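Local atomic coordinates of putative HpcE protein (Mycolicibacterium smegmatis, PDB entry 6V77), a protein that belongs to the fumarylacetoacetate hydrolase family and holds a zinc ion in a site made of acidic side chains. Residues B[71-76]-B[94-99]; B[177-182]-B[236-241]; B[17-22]-B[50-55]; B[2-7]-B[56-61]; B[117-122]-B[245-250]. All blocks are in the same frame, centred on the assembly; numbering follows the deposited sequence. Where two conformers were deposited one is given.

How the contacts relate
All five contacts reach one large, curled sheet, but they divide into two zones. Contacts 1, 2 and 5 lie near the zinc site; contact 5 supplies a ligand. Strand 236-238 of contact 2 lies beside strand 72-76 of contact 1, with centres about 11 Å apart and F73 O 2.8 Å from F238 N; on its other side runs strand 118-128, which brings E121 of contact 5 to the metal. Contacts 3 and 4, also about 11 Å apart between centres, build the N-terminal region, where V18 N lies 2.7 Å from S56 O. E182 of contact 2 joins the zones by salt bridges to R2 and R58 of contact 4. Contact 3 is about 41 Å from contact 5, centre to centre.

Contact 1 of 5, residues B[71-76]-B[94-99]; sequences QVFAVG and PVIFTK
F97 folds its ring back over the opposite strand. Its chi1 of 46° puts CG in the crowded position between the backbone N and the carbonyl carbon, and from there the ring lies face-on over A74 O, which sits 3.5 Å from the ring plane and under its centre. CE1 of F97 presses on the methyl of A74, 3.3 Å from its CB, while CE2 reaches G76 N at 3.4 Å, where no side chain intervenes. Underneath, A74 and F97 form an antiparallel hydrogen-bonded pair: A74 N to F97 O and F97 N to A74 O are both 2.8 Å and nearly straight. On the other face of the sheet V75 and I96 lie side by side, pointing the same way, with CG2 of V75 3.7 Å from CD1 of I96; I96 CG2 also meets the F73 ring at its edge. Beyond the strand pair, T98 turns OG1 anti to its backbone N (chi1 -165°) and donates to V72 O at 2.7 Å, in the carbonyl plane and on a lone pair. A water accepts from V72 N and donates to that same OG1. K99 bends at its last two torsions to form a salt bridge with D152, a zinc ligand. With the nearest side-chain atom of F97 about 4 Å from the zinc, this is an antiparallel strand pair of the central FAH-fold sheet, lying along the metal pocket.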
# COMPACT_ATOMS: atom_id res chain seq x y z
N GLN B 71 -2.90 4.19 -2.41
CA GLN B 71 -3.19 2.77 -2.45
C GLN B 71 -2.83 2.27 -3.83
O GLN B 71 -3.09 2.95 -4.82
CB GLN B 71 -4.67 2.48 -2.18
CG GLN B 71 -5.11 2.96 -0.79
CD GLN B 71 -6.61 2.85 -0.55
OE1 GLN B 71 -7.04 2.35 0.50
NE2 GLN B 71 -7.42 3.31 -1.51
N VAL B 72 -2.22 1.08 -3.89
CA VAL B 72 -1.88 0.40 -5.15
C VAL B 72 -2.60 -0.93 -5.14
O VAL B 72 -2.37 -1.76 -4.24
CB VAL B 72 -0.37 0.17 -5.29
CG1 VAL B 72 -0.08 -0.64 -6.57
CG2 VAL B 72 0.39 1.49 -5.26
N PHE B 73 -3.42 -1.17 -6.14
CA PHE B 73 -4.12 -2.44 -6.27
C PHE B 73 -3.53 -3.21 -7.43
O PHE B 73 -3.54 -2.71 -8.56
CB PHE B 73 -5.61 -2.20 -6.48
CG PHE B 73 -6.20 -1.40 -5.39
CD1 PHE B 73 -6.55 -2.01 -4.19
CD2 PHE B 73 -6.33 -0.03 -5.51
CE1 PHE B 73 -7.08 -1.27 -3.13
CE2 PHE B 73 -6.88 0.74 -4.45
CZ PHE B 73 -7.23 0.11 -3.25
N ALA B 74 -3.05 -4.40 -7.17
CA ALA B 74 -2.51 -5.24 -8.24
C ALA B 74 -3.38 -6.47 -8.36
O ALA B 74 -3.72 -7.10 -7.35
CB ALA B 74 -1.06 -5.60 -7.98
N VAL B 75 -3.75 -6.82 -9.59
CA VAL B 75 -4.74 -7.84 -9.87
C VAL B 75 -4.01 -9.06 -10.43
O VAL B 75 -3.21 -8.92 -11.36
CB VAL B 75 -5.80 -7.32 -10.85
CG1 VAL B 75 -6.82 -8.40 -11.18
CG2 VAL B 75 -6.49 -6.06 -10.26
N GLY B 76 -4.26 -10.23 -9.85
CA GLY B 76 -3.75 -11.48 -10.38
C GLY B 76 -4.79 -12.16 -11.26
O GLY B 76 -5.97 -11.85 -11.21
N PRO B 94 -11.97 -10.95 -8.57
CA PRO B 94 -10.60 -10.43 -8.70
C PRO B 94 -9.69 -10.85 -7.55
O PRO B 94 -10.07 -10.76 -6.38
CB PRO B 94 -10.81 -8.91 -8.73
CG PRO B 94 -12.19 -8.76 -9.36
CD PRO B 94 -12.98 -9.89 -8.77
N VAL B 95 -8.50 -11.30 -7.90
CA VAL B 95 -7.44 -11.63 -6.95
C VAL B 95 -6.64 -10.35 -6.72
O VAL B 95 -6.07 -9.80 -7.67
CB VAL B 95 -6.54 -12.75 -7.50
CG1 VAL B 95 -5.41 -13.04 -6.54
CG2 VAL B 95 -7.35 -14.01 -7.79
N ILE B 96 -6.62 -9.85 -5.48
CA ILE B 96 -6.10 -8.51 -5.22
C ILE B 96 -4.90 -8.58 -4.27
O ILE B 96 -4.98 -9.18 -3.19
CB ILE B 96 -7.18 -7.58 -4.64
CG1 ILE B 96 -8.38 -7.48 -5.61
CG2 ILE B 96 -6.57 -6.22 -4.32
CD1 ILE B 96 -8.06 -6.89 -6.99
N PHE B 97 -3.80 -7.94 -4.67
CA PHE B 97 -2.65 -7.76 -3.80
C PHE B 97 -2.11 -6.36 -4.05
O PHE B 97 -2.79 -5.50 -4.63
CB PHE B 97 -1.60 -8.86 -4.01
CG PHE B 97 -1.30 -9.14 -5.44
CD1 PHE B 97 -0.28 -8.47 -6.09
CD2 PHE B 97 -2.03 -10.08 -6.15
CE1 PHE B 97 -0.00 -8.72 -7.43
CE2 PHE B 97 -1.76 -10.33 -7.49
CZ PHE B 97 -0.75 -9.66 -8.13
N THR B 98 -0.90 -6.07 -3.58
CA THR B 98 -0.39 -4.72 -3.78
C THR B 98 1.03 -4.81 -4.34
O THR B 98 1.65 -5.87 -4.36
CB THR B 98 -0.44 -3.89 -2.48
OG1 THR B 98 -0.26 -2.50 -2.81
CG2 THR B 98 0.66 -4.34 -1.49
N LYS B 99 1.51 -3.68 -4.84
CA LYS B 99 2.91 -3.50 -5.19
C LYS B 99 3.34 -2.27 -4.41
O LYS B 99 2.81 -1.17 -4.64
CB LYS B 99 3.08 -3.35 -6.70
CG LYS B 99 2.87 -4.68 -7.45
CD LYS B 99 2.56 -4.52 -8.96
CE LYS B 99 3.78 -4.09 -9.75
NZ LYS B 99 4.94 -5.01 -9.62
O HOH W 1 -1.19 0.08 -1.39
O HOH W 2 -8.36 -11.60 -10.82

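Contact 2 of 5, residues B[177-182]-B[236-241]; sequences SPIGPE and VIFTGT
T241 OG1 is the best-held polar atom here, gripped by two hydrogen bonds, one with V122 O and one with Q207 NE2. It ties the segment just after strand 236-238, a central strand of the FAH-fold sheet, to strands 118-128 and 204-210. The curl of that sheet brings strand 177-180 across the face of 236-238 that carries V236 and F238, their axes 10.5 Å apart and their directions 109° apart, so the two meet through side chains and share no hydrogen bond. F238 carries the contact. Its CG stands anti to the carbonyl carbon (chi1 -82°), which sends the ring across the gap until its tip, CZ, lies 3.8 Å from I179 CG1; the two side chains cross obliquely. CB of S177 approaches CZ of F238 at 4.0 Å. I179 is extended past CG1, and its terminal CD1 meets CG1 of V236 tip to tip at 4.1 Å. All of these residues are buried, and I104, on strand 104-105, which pairs with strand 177-185, also packs on I179 and S177. The polar end of S177 is taken up by S103 OG, while the F238 ring also makes a cation-pi contact with K99. After I179 the chain leaves the contact: G180 has a positive phi of 147°, and the peptide before P181 is cis, which turns the strand round a corner. Next to the hydrophobic cluster, S177 OG packs against the lysine chain at CE of K99.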
# COMPACT_ATOMS: atom_id res chain seq x y z
N SER B 177 7.95 -1.98 -10.40
CA SER B 177 6.66 -1.40 -10.79
C SER B 177 6.85 -0.16 -11.65
O SER B 177 6.42 0.94 -11.27
CB SER B 177 5.83 -1.08 -9.54
OG SER B 177 5.87 -2.18 -8.65
N PRO B 178 7.45 -0.29 -12.83
CA PRO B 178 7.55 0.87 -13.71
C PRO B 178 6.20 1.19 -14.34
O PRO B 178 5.45 0.29 -14.73
CB PRO B 178 8.57 0.42 -14.77
CG PRO B 178 8.31 -1.06 -14.90
CD PRO B 178 8.00 -1.52 -13.45
N ILE B 179 5.90 2.48 -14.43
CA ILE B 179 4.67 2.98 -15.03
C ILE B 179 5.05 4.15 -15.92
O ILE B 179 5.81 5.02 -15.50
CB ILE B 179 3.65 3.46 -13.97
CG1 ILE B 179 3.40 2.38 -12.92
CG2 ILE B 179 2.34 3.91 -14.66
CD1 ILE B 179 2.58 2.89 -11.71
N GLY B 180 4.50 4.18 -17.14
CA GLY B 180 4.77 5.29 -18.03
C GLY B 180 4.79 4.87 -19.49
O GLY B 180 4.37 3.77 -19.84
N PRO B 181 5.28 5.76 -20.37
CA PRO B 181 5.87 7.06 -20.03
C PRO B 181 4.85 8.16 -19.72
O PRO B 181 5.19 9.11 -19.03
CB PRO B 181 6.65 7.43 -21.30
CG PRO B 181 5.88 6.76 -22.40
CD PRO B 181 5.44 5.45 -21.80
N GLU B 182 3.63 8.02 -20.23
CA GLU B 182 2.64 9.10 -20.16
C GLU B 182 1.33 8.59 -19.60
O GLU B 182 0.99 7.42 -19.76
CB GLU B 182 2.39 9.71 -21.54
CG GLU B 182 3.59 10.42 -22.06
CD GLU B 182 3.48 10.88 -23.50
OE1 GLU B 182 2.54 10.49 -24.23
OE2 GLU B 182 4.37 11.65 -23.89
N VAL B 236 -3.56 3.75 -7.93
CA VAL B 236 -3.06 3.02 -9.09
C VAL B 236 -3.64 1.61 -9.08
O VAL B 236 -3.63 0.95 -8.04
CB VAL B 236 -1.52 2.99 -9.10
CG1 VAL B 236 -0.99 1.89 -10.06
CG2 VAL B 236 -0.98 4.34 -9.50
N ILE B 237 -4.12 1.16 -10.24
CA ILE B 237 -4.55 -0.23 -10.42
C ILE B 237 -3.73 -0.86 -11.53
O ILE B 237 -3.76 -0.39 -12.68
CB ILE B 237 -6.05 -0.34 -10.77
CG1 ILE B 237 -6.91 0.38 -9.73
CG2 ILE B 237 -6.46 -1.81 -10.82
CD1 ILE B 237 -8.38 0.41 -10.17
N PHE B 238 -2.98 -1.91 -11.18
CA PHE B 238 -2.34 -2.80 -12.15
C PHE B 238 -3.38 -3.86 -12.52
O PHE B 238 -3.73 -4.69 -11.67
CB PHE B 238 -1.11 -3.44 -11.52
CG PHE B 238 0.11 -2.57 -11.56
CD1 PHE B 238 1.04 -2.72 -12.62
CD2 PHE B 238 0.38 -1.65 -10.56
CE1 PHE B 238 2.18 -1.94 -12.66
CE2 PHE B 238 1.52 -0.87 -10.60
CZ PHE B 238 2.42 -1.01 -11.65
N THR B 239 -3.91 -3.82 -13.75
CA THR B 239 -5.16 -4.53 -14.03
C THR B 239 -4.98 -6.01 -14.34
O THR B 239 -5.99 -6.72 -14.51
CB THR B 239 -5.93 -3.88 -15.20
OG1 THR B 239 -5.11 -3.87 -16.39
CG2 THR B 239 -6.35 -2.45 -14.83
N GLY B 240 -3.74 -6.50 -14.39
CA GLY B 240 -3.49 -7.90 -14.70
C GLY B 240 -2.72 -8.09 -15.99
O GLY B 240 -2.65 -7.16 -16.80
N THR B 241 -2.13 -9.27 -16.19
CA THR B 241 -1.33 -9.51 -17.38
C THR B 241 -1.88 -10.66 -18.23
O THR B 241 -2.39 -11.65 -17.68
CB THR B 241 0.14 -9.83 -17.02
OG1 THR B 241 0.96 -9.67 -18.18
CG2 THR B 241 0.31 -11.24 -16.49

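Contact 3 of 5, residues B[17-22]-B[50-55]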
# COMPACT_ATOMS: atom_id res chain seq x y z
N GLY B 17 5.95 18.80 -27.85
CA GLY B 17 6.71 19.10 -26.65
C GLY B 17 5.87 19.05 -25.38
O GLY B 17 4.82 18.41 -25.36
N VAL B 18 6.32 19.72 -24.32
CA VAL B 18 5.60 19.68 -23.04
C VAL B 18 5.57 21.06 -22.39
O VAL B 18 6.33 21.96 -22.74
CB VAL B 18 6.21 18.68 -22.03
CG1 VAL B 18 5.98 17.24 -22.48
CG2 VAL B 18 7.70 18.96 -21.80
N VAL B 19 4.67 21.19 -21.42
CA VAL B 19 4.48 22.42 -20.66
C VAL B 19 4.43 22.08 -19.18
O VAL B 19 3.66 21.21 -18.77
CB VAL B 19 3.19 23.15 -21.09
CG1 VAL B 19 2.82 24.21 -20.06
CG2 VAL B 19 3.39 23.77 -22.49
N ASP B 20 5.23 22.78 -18.37
CA ASP B 20 5.25 22.56 -16.93
C ASP B 20 3.95 23.09 -16.34
O ASP B 20 3.64 24.27 -16.49
CB ASP B 20 6.46 23.28 -16.33
CG ASP B 20 6.61 23.03 -14.83
OD1 ASP B 20 7.42 22.18 -14.44
OD2 ASP B 20 5.91 23.69 -14.04
N VAL B 21 3.19 22.23 -15.66
CA VAL B 21 1.85 22.61 -15.23
C VAL B 21 1.91 23.69 -14.16
O VAL B 21 1.13 24.66 -14.18
CB VAL B 21 1.06 21.38 -14.75
CG1 VAL B 21 -0.23 21.82 -14.01
CG2 VAL B 21 0.74 20.48 -15.93
N ALA B 22 2.81 23.55 -13.19
CA ALA B 22 2.83 24.49 -12.07
C ALA B 22 3.20 25.89 -12.55
O ALA B 22 2.58 26.88 -12.14
CB ALA B 22 3.80 24.02 -10.99
N ALA B 50 -6.90 27.33 -20.70
CA ALA B 50 -5.66 27.98 -20.32
C ALA B 50 -4.90 28.48 -21.54
O ALA B 50 -4.92 27.87 -22.62
CB ALA B 50 -4.77 27.02 -19.52
N ALA B 51 -4.21 29.61 -21.36
CA ALA B 51 -3.26 30.12 -22.34
C ALA B 51 -1.88 29.57 -21.98
O ALA B 51 -1.25 30.03 -21.02
CB ALA B 51 -3.26 31.65 -22.34
N LEU B 52 -1.42 28.60 -22.73
CA LEU B 52 -0.18 27.94 -22.34
C LEU B 52 1.03 28.58 -23.01
O LEU B 52 0.91 29.16 -24.09
CB LEU B 52 -0.23 26.45 -22.70
CG LEU B 52 -1.35 25.64 -22.05
CD1 LEU B 52 -1.32 24.22 -22.57
CD2 LEU B 52 -1.23 25.67 -20.53
N PRO B 53 2.21 28.50 -22.41
CA PRO B 53 3.40 28.98 -23.11
C PRO B 53 3.78 28.04 -24.25
O PRO B 53 3.15 27.00 -24.44
CB PRO B 53 4.46 29.00 -22.00
CG PRO B 53 4.06 27.89 -21.11
CD PRO B 53 2.54 27.92 -21.10
N ALA B 54 4.82 28.40 -25.01
CA ALA B 54 5.28 27.54 -26.08
C ALA B 54 5.75 26.21 -25.51
O ALA B 54 6.27 26.16 -24.39
CB ALA B 54 6.41 28.21 -26.86
N PRO B 55 5.55 25.11 -26.23
CA PRO B 55 6.02 23.81 -25.73
C PRO B 55 7.53 23.79 -25.64
O PRO B 55 8.24 24.40 -26.44
CB PRO B 55 5.53 22.81 -26.79
CG PRO B 55 4.63 23.56 -27.70
CD PRO B 55 4.96 25.01 -27.57
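V19 makes the close-packed half of this contact. Its CG1 stands anti to the backbone N (chi1 165°) and meets the ring of P53 obliquely, 3.9 Å from CD, with L52 CD2 a little farther off at 4.3 Å. The second methyl, CG2, rests against the backbone of the opposite segment, 3.8 Å from P53 O. At the start of the strand G17, which has no side chain, lets the P55 ring close in, P55 CB lying 3.9 Å from G17 CA, and P55 CA points its hydrogen at V18 O over 3.5 Å. No conventional hydrogen bond joins the segments. The outer side is different. P53, A54 and P55 are exposed and touch a neighbouring molecule in the crystal, whereas G17, V18 and V19 are buried. Past the contact, D20 occupies the N-cap of helix 21-24, its OD2 bonded to K23 N and its OD1 paired with R9. A24 of that short helix also packs on V19, L52 and P53. A proline-rich loop thus straps the outer strand of a beta-hairpin, 9-14 with 17-20, in the N-terminal part of the protein.

Contact 4 of 5, residues B[2-7]-B[56-61]; sequences RLINLD and SARVGT
The contact belongs to the N-terminal strand 2-6, at the point where the chain after it turns into the hairpin with strand 9-14 and the incoming loop 56-61 is tied to it. D7 makes the tie twice. Its backbone N donates to T61 O at 2.9 Å, almost straight (169°) and in the carbonyl plane; its side chain, with CG anti to the carbonyl carbon, turns back so that OD1 accepts from T61 N at 2.7 Å. That second donor comes from above the carboxylate plane. The other oxygen, OD2, lies 3.3 Å from G60 CA, at a residue with no side chain in the way. Water completes the polar edge: one molecule donates to D7 OD1 and stands beside T61 OG1, and another donates to V59 O at 2.6 Å. Inward from this exposed edge, aliphatic side chains meet backbone carbonyls and an arginine. L6 lays CB and both methyls along the V59 carbonyl, CB to O 3.7 Å, and its CA points a hydrogen at T61 O. Next along, I4 is extended, CG1 anti to the backbone N, and its CD1 touches R58 NE at 3.8 Å, near the plane and at the edge of the guanidinium group. In the conformer given, R58 NH1 makes a salt bridge with E182 OE2. V18 of strand 17-20 packs on I4, L6 and R58, while strand 2-6 pairs antiparallel with strands 9-14, 62-63 and 177-185.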
# COMPACT_ATOMS: atom_id res chain seq x y z
N ARG B 2 -2.60 14.21 -22.48
CA ARG B 2 -1.51 13.35 -22.03
C ARG B 2 -0.64 14.11 -21.04
O ARG B 2 -0.34 15.29 -21.25
CB ARG B 2 -0.65 12.86 -23.22
CG ARG B 2 -1.38 11.91 -24.12
CD ARG B 2 -0.56 11.48 -25.35
NE ARG B 2 -1.32 10.49 -26.10
CZ ARG B 2 -0.97 9.22 -26.26
NH1 ARG B 2 0.18 8.77 -25.75
NH2 ARG B 2 -1.76 8.41 -26.91
N LEU B 3 -0.22 13.42 -19.98
CA LEU B 3 0.62 13.99 -18.93
C LEU B 3 1.90 13.17 -18.83
O LEU B 3 1.90 11.96 -19.09
CB LEU B 3 -0.09 13.98 -17.56
CG LEU B 3 -1.45 14.68 -17.48
CD1 LEU B 3 -1.97 14.63 -16.05
CD2 LEU B 3 -1.29 16.10 -17.93
N ILE B 4 2.98 13.83 -18.42
CA ILE B 4 4.26 13.16 -18.22
C ILE B 4 4.96 13.81 -17.03
O ILE B 4 4.95 15.04 -16.87
CB ILE B 4 5.13 13.20 -19.50
CG1 ILE B 4 6.39 12.32 -19.36
CG2 ILE B 4 5.47 14.62 -19.91
CD1 ILE B 4 7.19 12.21 -20.67
N ASN B 5 5.54 12.97 -16.19
CA ASN B 5 6.27 13.39 -15.00
C ASN B 5 7.74 13.48 -15.40
O ASN B 5 8.35 12.48 -15.77
CB ASN B 5 6.04 12.37 -13.88
CG ASN B 5 6.84 12.65 -12.63
OD1 ASN B 5 7.50 13.68 -12.52
ND2 ASN B 5 6.81 11.70 -11.67
N LEU B 6 8.30 14.69 -15.40
CA LEU B 6 9.69 14.91 -15.78
C LEU B 6 10.44 15.49 -14.59
O LEU B 6 10.09 16.59 -14.12
CB LEU B 6 9.82 15.84 -16.99
CG LEU B 6 9.23 15.28 -18.29
CD1 LEU B 6 9.20 16.39 -19.35
CD2 LEU B 6 10.04 14.07 -18.76
N ASP B 7 11.45 14.76 -14.11
CA ASP B 7 12.21 15.14 -12.92
C ASP B 7 11.28 15.52 -11.77
O ASP B 7 11.51 16.50 -11.06
CB ASP B 7 13.17 16.29 -13.24
CG ASP B 7 14.31 15.85 -14.14
OD1 ASP B 7 14.64 14.64 -14.16
OD2 ASP B 7 14.89 16.74 -14.81
N SER B 56 8.03 23.06 -24.65
CA SER B 56 9.45 22.80 -24.49
C SER B 56 9.76 21.34 -24.82
O SER B 56 8.88 20.48 -24.83
CB SER B 56 9.91 23.12 -23.07
OG SER B 56 9.57 24.45 -22.72
N ALA B 57 11.04 21.07 -25.08
CA ALA B 57 11.48 19.71 -25.33
C ALA B 57 11.39 18.86 -24.07
O ALA B 57 11.65 19.34 -22.97
CB ALA B 57 12.91 19.69 -25.86
N ARG B 58 11.01 17.60 -24.23
CA ARG B 58 11.01 16.64 -23.13
C ARG B 58 12.44 16.41 -22.68
O ARG B 58 13.23 15.84 -23.43
CB ARG B 58 10.40 15.32 -23.58
CG ARG B 58 8.90 15.13 -23.45
CD ARG B 58 8.53 13.78 -24.06
NE ARG B 58 7.09 13.57 -24.26
CZ ARG B 58 6.37 14.18 -25.20
NH1 ARG B 58 5.08 13.90 -25.32
NH2 ARG B 58 6.92 15.07 -26.00
N VAL B 59 12.79 16.82 -21.46
CA VAL B 59 14.11 16.50 -20.91
C VAL B 59 13.95 16.15 -19.44
O VAL B 59 13.01 16.60 -18.78
CB VAL B 59 15.14 17.64 -21.07
CG1 VAL B 59 15.50 17.85 -22.55
CG2 VAL B 59 14.64 18.91 -20.42
N GLY B 60 14.86 15.32 -18.95
CA GLY B 60 14.84 14.87 -17.57
C GLY B 60 14.41 13.41 -17.47
O GLY B 60 14.05 12.76 -18.45
N THR B 61 14.46 12.92 -16.24
CA THR B 61 14.00 11.57 -15.93
C THR B 61 12.50 11.49 -16.09
O THR B 61 11.77 12.28 -15.48
CB THR B 61 14.36 11.19 -14.49
OG1 THR B 61 15.78 11.26 -14.30
CG2 THR B 61 13.87 9.78 -14.17
O HOH W 3 10.59 12.22 -12.86
O HOH W 4 16.06 13.44 -11.89
O HOH W 5 12.89 18.49 -17.01

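Contact 5 of 5, residues B[117-122]-B[245-250]. With ZN (zinc ion), chain L.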
# COMPACT_ATOMS: atom_id res chain seq x y z
N SER B 117 13.93 -15.96 -9.87
CA SER B 117 13.29 -16.21 -11.17
C SER B 117 12.44 -14.99 -11.49
O SER B 117 11.27 -14.92 -11.09
CB SER B 117 12.46 -17.49 -11.12
OG SER B 117 13.27 -18.62 -10.85
N VAL B 118 13.01 -14.02 -12.20
CA VAL B 118 12.32 -12.75 -12.44
C VAL B 118 11.55 -12.83 -13.75
O VAL B 118 12.10 -13.16 -14.80
CB VAL B 118 13.31 -11.58 -12.44
CG1 VAL B 118 12.59 -10.30 -12.68
CG2 VAL B 118 14.06 -11.52 -11.09
N ASP B 119 10.26 -12.51 -13.67
CA ASP B 119 9.32 -12.76 -14.74
C ASP B 119 8.67 -11.44 -15.14
O ASP B 119 8.56 -10.52 -14.33
CB ASP B 119 8.27 -13.76 -14.27
CG ASP B 119 7.60 -14.49 -15.39
OD1 ASP B 119 7.84 -14.18 -16.58
OD2 ASP B 119 6.82 -15.41 -15.06
N TRP B 120 8.24 -11.36 -16.41
CA TRP B 120 7.63 -10.17 -17.00
C TRP B 120 6.12 -10.30 -17.02
O TRP B 120 5.58 -11.41 -17.14
CB TRP B 120 8.15 -9.97 -18.43
CG TRP B 120 7.91 -11.20 -19.30
CD1 TRP B 120 6.80 -11.48 -20.04
CD2 TRP B 120 8.80 -12.32 -19.48
NE1 TRP B 120 6.94 -12.69 -20.68
CE2 TRP B 120 8.16 -13.23 -20.34
CE3 TRP B 120 10.08 -12.63 -18.99
CZ2 TRP B 120 8.75 -14.42 -20.73
CZ3 TRP B 120 10.66 -13.83 -19.39
CH2 TRP B 120 10.00 -14.70 -20.25
N GLU B 121 5.42 -9.15 -16.97
CA GLU B 121 3.95 -9.10 -17.02
C GLU B 121 3.54 -7.71 -17.52
O GLU B 121 3.46 -6.78 -16.72
CB GLU B 121 3.34 -9.36 -15.63
CG GLU B 121 3.62 -10.74 -14.99
CD GLU B 121 2.66 -11.11 -13.86
OE1 GLU B 121 1.96 -10.20 -13.37
OE2 GLU B 121 2.57 -12.29 -13.49
N VAL B 122 3.27 -7.56 -18.83
CA VAL B 122 2.74 -6.28 -19.31
C VAL B 122 1.34 -6.07 -18.76
O VAL B 122 0.54 -7.01 -18.71
CB VAL B 122 2.73 -6.18 -20.85
CG1 VAL B 122 1.94 -7.32 -21.50
CG2 VAL B 122 2.14 -4.84 -21.31
N VAL B 245 3.69 -15.26 -19.86
CA VAL B 245 4.73 -15.02 -18.87
C VAL B 245 5.71 -16.19 -18.86
O VAL B 245 5.41 -17.31 -19.31
CB VAL B 245 4.15 -14.77 -17.46
CG1 VAL B 245 3.04 -13.73 -17.53
CG2 VAL B 245 3.68 -16.07 -16.81
N GLY B 246 6.92 -15.92 -18.36
CA GLY B 246 7.97 -16.93 -18.40
C GLY B 246 7.68 -18.16 -17.57
O GLY B 246 8.05 -19.27 -17.94
N MET B 247 7.00 -17.99 -16.42
CA MET B 247 6.75 -19.17 -15.60
C MET B 247 5.72 -20.11 -16.24
O MET B 247 5.59 -21.25 -15.78
CB MET B 247 6.28 -18.75 -14.19
CG MET B 247 4.90 -18.18 -14.16
SD MET B 247 4.30 -18.13 -12.46
CE MET B 247 2.73 -17.27 -12.67
N GLY B 248 5.02 -19.66 -17.29
CA GLY B 248 4.07 -20.49 -18.00
C GLY B 248 4.63 -21.23 -19.20
O GLY B 248 3.92 -22.05 -19.80
N ARG B 249 5.88 -20.98 -19.56
CA ARG B 249 6.45 -21.59 -20.76
C ARG B 249 7.04 -22.95 -20.43
O ARG B 249 7.30 -23.27 -19.27
CB ARG B 249 7.50 -20.65 -21.35
CG ARG B 249 6.82 -19.36 -21.81
CD ARG B 249 7.73 -18.23 -22.22
NE ARG B 249 6.91 -17.19 -22.85
CZ ARG B 249 6.65 -17.11 -24.15
NH1 ARG B 249 7.17 -17.99 -25.02
NH2 ARG B 249 5.88 -16.12 -24.60
N ASN B 250 7.23 -23.78 -21.46
CA ASN B 250 7.94 -25.05 -21.31
C ASN B 250 9.14 -25.06 -22.24
O ASN B 250 8.94 -25.10 -23.47
CB ASN B 250 7.00 -26.21 -21.63
CG ASN B 250 5.79 -26.25 -20.70
OD1 ASN B 250 4.66 -25.99 -21.12
ND2 ASN B 250 6.03 -26.57 -19.44
ZN ZN L . 0.32 -9.00 -12.43
O HOH W 6 -1.01 -7.63 -11.44
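The short strand 118-119 runs up to the start of a 3-10 turn, 246-248, bringing the CA atoms of D119 and G246 to 5.7 Å. D119, with CG anti to its backbone N (chi1 -157°), sets its carboxylate against the first two amides of that turn. OD1 takes G246 N at 2.7 Å on its syn lone pair, and OD2 takes M247 N at 2.9 Å from above the carboxylate plane. W120 N adds a weak bond to OD1. The indole of W120 holds the crowded chi1 of 55° and lies over the same spot, with G246 N 3.3 Å above its plane and D119 OD1 on the same face, both toward the rim. R249 NE stands at the ring edge, in plane, and shares G244 O with the indole NE1. V245 packs beside them: its CG1 is 3.5 Å from W120 O, a buried oxygen without a partner in the model, and 4.0 Å from E121 CG. E121 then extends to the metal, OE1 to zinc 2.2 Å, with a water at 2.1 Å from zinc and E123 and D152 completing the ligands. R156 pairs with both D119 OD2 and E121 OE2. Two backbone N-H groups and that arginine would probably keep D119 ionised, making it a second-shell charge that steadies the arginine beside the zinc ligand.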